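Local coordinates for response regulator (Helicobacter pylori, PDB 2PLN), which probably regulates transcription by binding cis-regulatory DNA, as an orphan response regulator whose N-terminal receiver domain is the part crystallised, at residues Asp53-Met58 and Val77-Glu82; Ser98-His103 and Asp110-Lys115. All blocks are in the same frame, centred on the assembly; numbering follows the deposited sequence.

The two contacts illustrate how a receiver domain of the CheY type dresses its parallel five-stranded sheet, of order 2-1-3-4-5. Contact 1 joins neighbouring helices 51-60 and 73-83, whereas contact 2 seats helix 98-106 against strand 111-114 at one outer end of the sheet. They follow one another along the chain, contact 1 closing before contact 2 opens, and strand 88-93 lies between them in sequence. Their centres are about 18 Å apart, yet K81 joins the two sites through a salt bridge, its NZ lying 3.0 Å from D110 OD2. Of the two, contact 2 alone touches the second subunit of the dimer.

Contact 1 of 2, residues Asp53-Met58 and Val77-Glu82; sequences DGEYLM and VSRIKE
E55 and R79 reach toward each other from neighbouring helices, and the two side chains cross at about a right angle. The grip is side-on and twofold. R79 NE donates to E55 OE2 at 2.8 Å, nearly in the guanidinium plane and along a fairly straight bond, while R79 NH2 donates to E55 OE1 at 2.9 Å, more bent and tilted from that plane. Both nitrogens come from above the plane of the carboxylate, and the planes of the two flat groups stand 31° apart instead of coinciding. E55 gets there on an extended chain.

Beneath this bridge the contact turns apolar. I80 points its CD1 at M58, a selenomethionine, and these side chains too cross at about a right angle. The methyl is held evenly, with I80 CD1 3.7 Å from M58 CE and also 3.7 Å from M58 SE, because the bend at chi3 (-87°) of M58 lays both atoms alongside it. I80 CD1 also comes within 4.1 Å of E55 CG as those two chains slide past each other in opposite directions.

These helices lie side by side in the alpha-beta receiver fold, their local axes 3° from parallel and 11.7 Å apart, so that side chains have to fill the space between them. M58 also rests on L22 of strand 20-24 and on F76 of helix 73-83, and I80 on V89 of strand 88-93.

The chemistry is thus layered: buried apolar groups lie nearer the sheet, and a paired bridge between partly exposed residues spans the outer side. With two bonds sharing the charge, the carboxylate is probably kept ionised and the guanidinium restrained from rotating.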
ATOM      1  N   ASP A  53     -23.377  -9.519   3.532  1.00 18.37           N
ATOM      2  CA  ASP A  53     -23.891  -8.961   2.292  1.00 19.03           C
ATOM      3  C   ASP A  53     -22.794  -8.774   1.235  1.00 18.36           C
ATOM      4  O   ASP A  53     -22.934  -9.207   0.074  1.00 18.25           O
ATOM      5  CB  ASP A  53     -24.561  -7.617   2.584  1.00 19.25           C
ATOM      6  CG  ASP A  53     -25.270  -7.038   1.374  1.00 23.99           C
ATOM      7  OD1 ASP A  53     -25.197  -5.803   1.187  1.00 25.49           O
ATOM      8  OD2 ASP A  53     -25.919  -7.730   0.553  1.00 28.18           O
ATOM      9  N   GLY A  54     -21.705  -8.117   1.638  1.00 17.15           N
ATOM     10  CA  GLY A  54     -20.551  -7.921   0.756  1.00 15.84           C
ATOM     11  C   GLY A  54     -19.977  -9.208   0.201  1.00 14.71           C
ATOM     12  O   GLY A  54     -19.713  -9.314  -0.998  1.00 13.94           O
ATOM     13  N   GLU A  55     -19.790 -10.207   1.057  1.00 13.98           N
ATOM     14  CA  GLU A  55     -19.249 -11.463   0.600  1.00 14.00           C
ATOM     15  C   GLU A  55     -20.148 -12.110  -0.463  1.00 14.49           C
ATOM     16  O   GLU A  55     -19.660 -12.613  -1.471  1.00 15.02           O
ATOM     17  CB  GLU A  55     -19.071 -12.400   1.769  1.00 14.94           C
ATOM     18  CG  GLU A  55     -18.105 -13.505   1.472  1.00 15.62           C
ATOM     19  CD  GLU A  55     -17.859 -14.414   2.656  1.00 17.97           C
ATOM     20  OE1 GLU A  55     -18.224 -14.086   3.812  1.00 19.21           O
ATOM     21  OE2 GLU A  55     -17.292 -15.476   2.403  1.00 19.35           O
ATOM     22  N   TYR A  56     -21.450 -12.070  -0.215  1.00 14.73           N
ATOM     23  CA  TYR A  56     -22.447 -12.553  -1.161  1.00 15.21           C
ATOM     24  C   TYR A  56     -22.422 -11.765  -2.462  1.00 15.17           C
ATOM     25  O   TYR A  56     -22.402 -12.358  -3.530  1.00 15.75           O
ATOM     26  CB  TYR A  56     -23.849 -12.530  -0.541  1.00 15.09           C
ATOM     27  CG  TYR A  56     -24.937 -12.775  -1.579  1.00 14.79           C
ATOM     28  CD1 TYR A  56     -25.292 -14.068  -1.990  1.00 14.87           C
ATOM     29  CD2 TYR A  56     -25.590 -11.703  -2.172  1.00 15.63           C
ATOM     30  CE1 TYR A  56     -26.286 -14.268  -2.956  1.00 14.34           C
ATOM     31  CE2 TYR A  56     -26.566 -11.900  -3.133  1.00 16.19           C
ATOM     32  CZ  TYR A  56     -26.920 -13.172  -3.509  1.00 15.98           C
ATOM     33  OH  TYR A  56     -27.898 -13.306  -4.485  1.00 15.85           O
ATOM     34  N   LEU A  57     -22.430 -10.440  -2.372  1.00 14.86           N
ATOM     35  CA  LEU A  57     -22.329  -9.596  -3.590  1.00 15.44           C
ATOM     36  C   LEU A  57     -21.177 -10.000  -4.510  1.00 15.70           C
ATOM     37  O   LEU A  57     -21.331  -9.998  -5.728  1.00 15.76           O
ATOM     38  CB  LEU A  57     -22.199  -8.139  -3.213  1.00 15.44           C
ATOM     39  CG  LEU A  57     -23.487  -7.507  -2.648  1.00 15.30           C
ATOM     40  CD1 LEU A  57     -23.228  -6.032  -2.250  1.00 16.99           C
ATOM     41  CD2 LEU A  57     -24.638  -7.589  -3.674  1.00 16.34           C
HETATM   42  N   MSE A  58     -20.025 -10.322  -3.924  1.00 16.15           N
HETATM   43  CA  MSE A  58     -18.862 -10.744  -4.711  1.00 19.12           C
HETATM   44  C   MSE A  58     -19.096 -12.000  -5.548  1.00 16.94           C
HETATM   45  O   MSE A  58     -18.435 -12.209  -6.555  1.00 16.55           O
HETATM   46  CB  MSE A  58     -17.618 -10.844  -3.822  1.00 18.81           C
HETATM   47  CG  MSE A  58     -17.101  -9.470  -3.503  1.00 22.73           C
HETATM   48 SE   MSE A  58     -15.597  -9.547  -2.363  1.00 32.36          SE
HETATM   49  CE  MSE A  58     -16.506  -9.561  -0.787  1.00 33.01           C
ATOM     50  N   VAL A  77     -10.702 -11.851   4.523  1.00 16.93           N
ATOM     51  CA  VAL A  77      -9.610 -11.612   3.569  1.00 16.50           C
ATOM     52  C   VAL A  77      -9.174 -12.963   2.985  1.00 16.86           C
ATOM     53  O   VAL A  77      -9.083 -13.128   1.775  1.00 16.44           O
ATOM     54  CB  VAL A  77      -8.436 -10.846   4.211  1.00 16.03           C
ATOM     55  CG1 VAL A  77      -7.207 -10.873   3.337  1.00 16.89           C
ATOM     56  CG2 VAL A  77      -8.849  -9.380   4.493  1.00 14.91           C
ATOM     57  N   SER A  78      -8.895 -13.913   3.868  1.00 16.76           N
ATOM     58  CA  SER A  78      -8.482 -15.234   3.430  1.00 18.71           C
ATOM     59  C   SER A  78      -9.550 -15.940   2.562  1.00 18.02           C
ATOM     60  O   SER A  78      -9.211 -16.552   1.572  1.00 17.22           O
ATOM     61  CB  SER A  78      -8.113 -16.098   4.640  1.00 19.53           C
ATOM     62  OG  SER A  78      -7.604 -17.325   4.173  1.00 25.40           O
ATOM     63  N   ARG A  79     -10.826 -15.847   2.941  1.00 18.31           N
ATOM     64  CA  ARG A  79     -11.896 -16.494   2.138  1.00 18.55           C
ATOM     65  C   ARG A  79     -11.956 -15.951   0.720  1.00 18.56           C
ATOM     66  O   ARG A  79     -12.074 -16.722  -0.256  1.00 18.75           O
ATOM     67  CB  ARG A  79     -13.270 -16.337   2.774  1.00 18.17           C
ATOM     68  CG  ARG A  79     -13.514 -17.176   3.983  1.00 17.23           C
ATOM     69  CD  ARG A  79     -14.978 -17.272   4.337  1.00 18.49           C
ATOM     70  NE  ARG A  79     -15.619 -15.978   4.588  1.00 16.63           N
ATOM     71  CZ  ARG A  79     -15.495 -15.289   5.725  1.00 17.94           C
ATOM     72  NH1 ARG A  79     -14.741 -15.747   6.732  1.00 18.91           N
ATOM     73  NH2 ARG A  79     -16.111 -14.134   5.859  1.00 15.80           N
ATOM     74  N   ILE A  80     -11.818 -14.629   0.589  1.00 18.70           N
ATOM     75  CA  ILE A  80     -11.909 -13.950  -0.720  1.00 19.00           C
ATOM     76  C   ILE A  80     -10.676 -14.203  -1.564  1.00 19.06           C
ATOM     77  O   ILE A  80     -10.768 -14.395  -2.798  1.00 19.19           O
ATOM     78  CB  ILE A  80     -12.125 -12.397  -0.516  1.00 19.33           C
ATOM     79  CG1 ILE A  80     -13.481 -12.129   0.120  1.00 20.01           C
ATOM     80  CG2 ILE A  80     -11.948 -11.633  -1.860  1.00 20.02           C
ATOM     81  CD1 ILE A  80     -14.644 -12.711  -0.624  1.00 22.39           C
ATOM     82  N   LYS A  81      -9.519 -14.183  -0.922  1.00 19.53           N
ATOM     83  CA  LYS A  81      -8.245 -14.477  -1.600  1.00 20.43           C
ATOM     84  C   LYS A  81      -8.231 -15.900  -2.157  1.00 21.80           C
ATOM     85  O   LYS A  81      -7.558 -16.177  -3.164  1.00 21.82           O
ATOM     86  CB  LYS A  81      -7.048 -14.283  -0.660  1.00 21.58           C
ATOM     87  CG  LYS A  81      -6.664 -12.813  -0.334  1.00 20.78           C
ATOM     88  CD  LYS A  81      -6.806 -11.871  -1.516  1.00 25.16           C
ATOM     89  CE  LYS A  81      -5.626 -11.824  -2.481  1.00 26.43           C
ATOM     90  NZ  LYS A  81      -5.478 -10.404  -3.060  1.00 28.61           N
ATOM     91  N   GLU A  82      -8.950 -16.798  -1.491  1.00 22.40           N
ATOM     92  CA  GLU A  82      -9.020 -18.164  -1.987  1.00 25.44           C
ATOM     93  C   GLU A  82     -10.063 -18.309  -3.092  1.00 23.91           C
ATOM     94  O   GLU A  82      -9.789 -18.914  -4.137  1.00 24.17           O
ATOM     95  CB  GLU A  82      -9.141 -19.222  -0.866  1.00 24.74           C
ATOM     96  CG  GLU A  82     -10.402 -19.236  -0.016  1.00 28.35           C
ATOM     97  CD  GLU A  82     -10.698 -20.591   0.671  1.00 27.18           C
ATOM     98  OE1 GLU A  82     -10.162 -21.643   0.212  1.00 33.55           O
ATOM     99  OE2 GLU A  82     -11.493 -20.608   1.667  1.00 31.30           O
TER

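Contact 2 of 2, residues Ser98-His103 and Asp110-Lys115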
ATOM      1  N   SER A  98       0.044  -2.958  14.991  1.00 23.75           N
ATOM      2  CA  SER A  98       1.112  -3.675  14.325  1.00 23.72           C
ATOM      3  C   SER A  98       0.731  -5.135  14.092  1.00 23.09           C
ATOM      4  O   SER A  98       0.887  -5.663  12.979  1.00 22.19           O
ATOM      5  CB  SER A  98       2.394  -3.598  15.156  1.00 23.67           C
ATOM      6  OG  SER A  98       3.373  -4.431  14.562  1.00 26.87           O
ATOM      7  N   GLU A  99       0.205  -5.780  15.129  1.00 22.39           N
ATOM      8  CA  GLU A  99      -0.176  -7.183  15.029  1.00 22.54           C
ATOM      9  C   GLU A  99      -1.195  -7.462  13.921  1.00 21.04           C
ATOM     10  O   GLU A  99      -1.031  -8.406  13.144  1.00 21.02           O
ATOM     11  CB  GLU A  99      -0.743  -7.652  16.367  1.00 24.80           C
ATOM     12  CG  GLU A  99      -0.992  -9.147  16.451  1.00 30.38           C
ATOM     13  CD  GLU A  99      -2.275  -9.456  17.194  1.00 34.14           C
ATOM     14  OE1 GLU A  99      -2.178 -10.047  18.291  1.00 40.92           O
ATOM     15  OE2 GLU A  99      -3.375  -9.085  16.696  1.00 40.57           O
ATOM     16  N   GLU A 100      -2.248  -6.649  13.856  1.00 19.59           N
ATOM     17  CA  GLU A 100      -3.281  -6.843  12.858  1.00 18.45           C
ATOM     18  C   GLU A 100      -2.797  -6.479  11.441  1.00 17.27           C
ATOM     19  O   GLU A 100      -3.201  -7.112  10.474  1.00 17.83           O
ATOM     20  CB  GLU A 100      -4.544  -6.074  13.212  1.00 18.95           C
ATOM     21  CG  GLU A 100      -5.697  -6.381  12.258  1.00 21.24           C
ATOM     22  CD  GLU A 100      -6.917  -5.520  12.505  1.00 24.05           C
ATOM     23  OE1 GLU A 100      -6.816  -4.274  12.437  1.00 22.60           O
ATOM     24  OE2 GLU A 100      -7.974  -6.121  12.755  1.00 25.21           O
ATOM     25  N   GLU A 101      -1.963  -5.452  11.325  1.00 16.18           N
ATOM     26  CA  GLU A 101      -1.311  -5.134  10.029  1.00 16.28           C
ATOM     27  C   GLU A 101      -0.504  -6.313   9.485  1.00 16.20           C
ATOM     28  O   GLU A 101      -0.653  -6.722   8.307  1.00 15.57           O
ATOM     29  CB  GLU A 101      -0.452  -3.886  10.166  1.00 16.95           C
ATOM     30  CG  GLU A 101       0.194  -3.450   8.856  1.00 17.14           C
ATOM     31  CD  GLU A 101       0.605  -2.006   8.845  1.00 18.91           C
ATOM     32  OE1 GLU A 101       0.627  -1.366   9.903  1.00 21.42           O
ATOM     33  OE2 GLU A 101       0.917  -1.499   7.764  1.00 18.40           O
ATOM     34  N   VAL A 102       0.353  -6.882  10.339  1.00 15.63           N
ATOM     35  CA  VAL A 102       1.137  -8.047   9.929  1.00 16.55           C
ATOM     36  C   VAL A 102       0.225  -9.189   9.465  1.00 16.88           C
ATOM     37  O   VAL A 102       0.456  -9.784   8.410  1.00 17.64           O
ATOM     38  CB  VAL A 102       2.089  -8.526  11.068  1.00 15.57           C
ATOM     39  CG1 VAL A 102       2.735  -9.879  10.731  1.00 16.79           C
ATOM     40  CG2 VAL A 102       3.137  -7.470  11.341  1.00 16.48           C
ATOM     41  N   HIS A 103      -0.805  -9.489  10.255  1.00 17.56           N
ATOM     42  CA  HIS A 103      -1.740 -10.561   9.926  1.00 18.04           C
ATOM     43  C   HIS A 103      -2.436 -10.300   8.591  1.00 17.00           C
ATOM     44  O   HIS A 103      -2.547 -11.203   7.778  1.00 16.82           O
ATOM     45  CB  HIS A 103      -2.804 -10.739  11.009  1.00 20.03           C
ATOM     46  CG  HIS A 103      -2.337 -11.536  12.190  1.00 26.11           C
ATOM     47  ND1 HIS A 103      -2.880 -11.384  13.450  1.00 30.91           N
ATOM     48  CD2 HIS A 103      -1.388 -12.498  12.301  1.00 30.03           C
ATOM     49  CE1 HIS A 103      -2.279 -12.214  14.287  1.00 32.80           C
ATOM     50  NE2 HIS A 103      -1.377 -12.909  13.615  1.00 33.17           N
ATOM     51  N   ASP A 110      -3.856  -6.676   0.104  1.00 12.41           N
ATOM     52  CA  ASP A 110      -3.015  -5.856  -0.743  1.00 13.29           C
ATOM     53  C   ASP A 110      -2.657  -4.549  -0.054  1.00 13.06           C
ATOM     54  O   ASP A 110      -1.681  -3.885  -0.436  1.00 13.00           O
ATOM     55  CB  ASP A 110      -3.736  -5.607  -2.068  1.00 13.70           C
ATOM     56  CG  ASP A 110      -3.916  -6.873  -2.850  1.00 16.26           C
ATOM     57  OD1 ASP A 110      -2.886  -7.385  -3.343  1.00 19.65           O
ATOM     58  OD2 ASP A 110      -5.012  -7.442  -2.979  1.00 14.27           O
ATOM     59  N   ASP A 111      -3.442  -4.167   0.957  1.00 11.65           N
ATOM     60  CA  ASP A 111      -3.077  -3.011   1.723  1.00 11.34           C
ATOM     61  C   ASP A 111      -3.749  -3.051   3.080  1.00 11.59           C
ATOM     62  O   ASP A 111      -4.713  -3.810   3.309  1.00 11.67           O
ATOM     63  CB  ASP A 111      -3.477  -1.739   0.949  1.00 11.61           C
ATOM     64  CG  ASP A 111      -2.512  -0.570   1.174  1.00 12.17           C
ATOM     65  OD1 ASP A 111      -1.847  -0.503   2.253  1.00 12.59           O
ATOM     66  OD2 ASP A 111      -2.390   0.336   0.322  1.00 11.22           O
ATOM     67  N   TYR A 112      -3.221  -2.237   3.981  1.00 11.94           N
ATOM     68  CA  TYR A 112      -3.768  -2.049   5.316  1.00 13.41           C
ATOM     69  C   TYR A 112      -3.751  -0.545   5.595  1.00 14.00           C
ATOM     70  O   TYR A 112      -2.690   0.105   5.531  1.00 13.99           O
ATOM     71  CB  TYR A 112      -2.918  -2.812   6.333  1.00 13.32           C
ATOM     72  CG  TYR A 112      -3.440  -2.751   7.756  1.00 15.21           C
ATOM     73  CD1 TYR A 112      -2.876  -1.880   8.676  1.00 15.06           C
ATOM     74  CD2 TYR A 112      -4.500  -3.578   8.192  1.00 14.83           C
ATOM     75  CE1 TYR A 112      -3.348  -1.829  10.018  1.00 16.16           C
ATOM     76  CE2 TYR A 112      -4.963  -3.526   9.532  1.00 14.50           C
ATOM     77  CZ  TYR A 112      -4.390  -2.648  10.421  1.00 15.97           C
ATOM     78  OH  TYR A 112      -4.870  -2.580  11.753  1.00 17.89           O
ATOM     79  N   ILE A 113      -4.922   0.018   5.889  1.00 13.89           N
ATOM     80  CA  ILE A 113      -5.053   1.469   5.878  1.00 15.89           C
ATOM     81  C   ILE A 113      -5.673   1.859   7.217  1.00 17.10           C
ATOM     82  O   ILE A 113      -6.711   1.337   7.588  1.00 17.31           O
ATOM     83  CB  ILE A 113      -5.955   1.918   4.690  1.00 16.33           C
ATOM     84  CG1 ILE A 113      -5.362   1.464   3.344  1.00 16.74           C
ATOM     85  CG2 ILE A 113      -6.240   3.455   4.713  1.00 16.89           C
ATOM     86  CD1 ILE A 113      -6.377   1.433   2.251  1.00 18.51           C
ATOM     87  N   ALA A 114      -5.015   2.736   7.968  1.00 18.92           N
ATOM     88  CA  ALA A 114      -5.601   3.211   9.222  1.00 20.00           C
ATOM     89  C   ALA A 114      -6.728   4.193   8.936  1.00 21.36           C
ATOM     90  O   ALA A 114      -6.634   5.013   8.015  1.00 21.58           O
ATOM     91  CB  ALA A 114      -4.548   3.889  10.087  1.00 20.05           C
ATOM     92  N   LYS A 115      -7.799   4.069   9.714  1.00 22.22           N
ATOM     93  CA  LYS A 115      -8.849   5.077   9.767  1.00 24.99           C
ATOM     94  C   LYS A 115      -8.621   5.916  11.024  1.00 26.30           C
ATOM     95  O   LYS A 115      -8.165   5.380  12.051  1.00 26.76           O
ATOM     96  CB  LYS A 115     -10.213   4.414   9.867  1.00 24.83           C
ATOM     97  CG  LYS A 115     -10.598   3.684   8.607  1.00 25.83           C
ATOM     98  CD  LYS A 115     -11.889   2.920   8.809  1.00 26.80           C
ATOM     99  CE  LYS A 115     -13.076   3.790   8.545  1.00 27.85           C
ATOM    100  NZ  LYS A 115     -14.305   3.028   8.933  1.00 30.94           N
TER
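The ring of Y112 lies flat beneath the backbone of E101, whose CA sits 3.7 Å from the ring centroid, almost on the ring normal, in a CH-pi contact. From there the chain runs outward, CB still over the face and CG passing the CD1 corner, both 3.5 Å from Y112 CD1; E101 takes this path by swinging CG away from its own backbone N (chi1 -177°). This is the close-packed part. It belongs to a beta-alpha-beta unit, strand 88-93, helix 98-106 and strand 111-114, in which the tyrosine of the edge strand packs against the helix; A104 and F105, further along, also touch the ring.

At the phenol end carbon packing is sparser and the contact polar. Partly exposed E100 meets the ring edge, its CB staying 3.8 Å from Y112 OH. That hydroxyl donates to E100 OE1 at 2.7 Å, OE1 accepting through its anti lone pair, with the carboxylate 68° from the ring plane. S93 OG also bonds this oxygen and T97 N the hydroxyl, whose position is held by two partners. The E101 carboxylate pairs with R118 and R126 of the second subunit, on the face made by helix 98-106, strand 111-114 and helix 120-130, consistent with the dimer face used by OmpR/PhoB-type receivers.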